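PDB 6LN0: Non-structural protein 3 from Porcine deltacoronavirus, which probably binds ADP-ribose through its macro domain and cleaves the viral polyprotein through its papain-like protease domain during coronavirus replication. Local coordinates for residues A141-S144 with D145-R148. Residues are numbered along the deposited sequence; the frame is centred on the assembly and turned at random.
Sequences ACPS and DIGR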
loop_
_atom_site.group_PDB
_atom_site.type_symbol
_atom_site.label_atom_id
_atom_site.label_comp_id
_atom_site.label_asym_id
_atom_site.label_seq_id
_atom_site.Cartn_x
_atom_site.Cartn_y
_atom_site.Cartn_z
ATOM N N ALA A 141 -29.531 1.157 2.302
ATOM C CA ALA A 141 -30.711 1.275 1.453
ATOM C C ALA A 141 -30.593 2.363 0.401
ATOM O O ALA A 141 -31.291 2.291 -0.626
ATOM C CB ALA A 141 -31.959 1.536 2.301
ATOM N N CYS A 142 -29.735 3.350 0.620
ATOM C CA CYS A 142 -29.654 4.471 -0.297
ATOM C C CYS A 142 -29.169 4.026 -1.667
ATOM O O CYS A 142 -28.067 3.460 -1.769
ATOM C CB CYS A 142 -28.726 5.530 0.307
ATOM S SG CYS A 142 -28.834 7.118 -0.513
ATOM N N PRO A 143 -29.954 4.220 -2.730
ATOM C CA PRO A 143 -29.473 3.932 -4.081
ATOM C C PRO A 143 -28.358 4.884 -4.476
ATOM O O PRO A 143 -28.136 5.919 -3.849
ATOM C CB PRO A 143 -30.704 4.126 -4.963
ATOM C CG PRO A 143 -31.860 3.903 -4.020
ATOM C CD PRO A 143 -31.408 4.467 -2.704
ATOM N N SER A 144 -27.660 4.526 -5.563
ATOM C CA SER A 144 -26.449 5.230 -5.985
ATOM C C SER A 144 -26.709 6.389 -6.942
ATOM O O SER A 144 -25.812 7.215 -7.148
ATOM C CB SER A 144 -25.474 4.245 -6.639
ATOM O OG SER A 144 -26.148 3.340 -7.501
ATOM N N ASP A 145 -27.917 6.509 -7.490
ATOM C CA ASP A 145 -28.191 7.482 -8.542
ATOM C C ASP A 145 -29.262 8.495 -8.147
ATOM O O ASP A 145 -29.839 9.148 -9.020
ATOM C CB ASP A 145 -28.601 6.760 -9.826
ATOM C CG ASP A 145 -29.792 5.838 -9.622
ATOM O OD1 ASP A 145 -29.983 5.341 -8.490
ATOM O OD2 ASP A 145 -30.537 5.605 -10.601
ATOM N N ILE A 146 -29.524 8.664 -6.855
ATOM C CA ILE A 146 -30.653 9.460 -6.391
ATOM C C ILE A 146 -30.129 10.778 -5.819
ATOM O O ILE A 146 -30.394 11.132 -4.665
ATOM C CB ILE A 146 -31.484 8.626 -5.391
ATOM C CG1 ILE A 146 -32.601 9.402 -4.700
ATOM C CG2 ILE A 146 -30.598 7.953 -4.352
ATOM C CD1 ILE A 146 -33.343 8.543 -3.721
ATOM N N GLY A 147 -29.341 11.492 -6.629
ATOM C CA GLY A 147 -28.897 12.859 -6.395
ATOM C C GLY A 147 -28.689 13.343 -4.976
ATOM O O GLY A 147 -28.179 12.619 -4.117
ATOM N N ARG A 148 -29.086 14.585 -4.726
ATOM C CA ARG A 148 -28.892 15.200 -3.419
ATOM C C ARG A 148 -29.910 14.666 -2.405
ATOM O O ARG A 148 -31.107 14.565 -2.706
ATOM C CB ARG A 148 -29.004 16.714 -3.559
ATOM C CG ARG A 148 -28.991 17.458 -2.256
ATOM C CD ARG A 148 -29.612 18.850 -2.410
ATOM N NE ARG A 148 -29.558 19.580 -1.148
ATOM C CZ ARG A 148 -30.512 20.383 -0.682
ATOM N NH1 ARG A 148 -30.339 20.983 0.488
ATOM N NH2 ARG A 148 -31.628 20.600 -1.371
#
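D145 turns back on P143 at the bend between helix 131-141 and strand 146-152: its OD1 lies 3.8 Å from P143 CB, at the CB corner of the proline ring. With CG of D145 set between the backbone N and the carbonyl carbon (chi1 56°), the carboxylate is brought back over the turn, where OD1 also lies near the carbonyl carbon of S144. I146, the buried residue of the turn, lays its CG2 methyl against P143. That methyl sits 3.2 Å from P143 O, a close van der Waals contact with a backbone oxygen, and reaches P143 CB and P143 CD, each at 3.9 Å, while the side chains run at a slant to each other. The same methyl approaches C142 SG more loosely, at 4.3 Å. CG1 points anti to the backbone N (chi1 173°), which leaves CG2 to face the proline. L111 touches both P143 and I146 on this buried side. G147 follows with positive phi (31°), a backbone shape that favours glycine; backbone hydrogen bonds join S144 to T12, D145 to S10, and G147 to S10 and K13. R148 extends away from the turn, its guanidinium in a salt bridge with E15 and hydrogen-bonded to the carbonyl of K25. The chain thus passes from helix 131-141 into the sheet of the macro domain through a turn whose side chains meet by van der Waals contact alone, the polar carboxylate belonging to exposed D145.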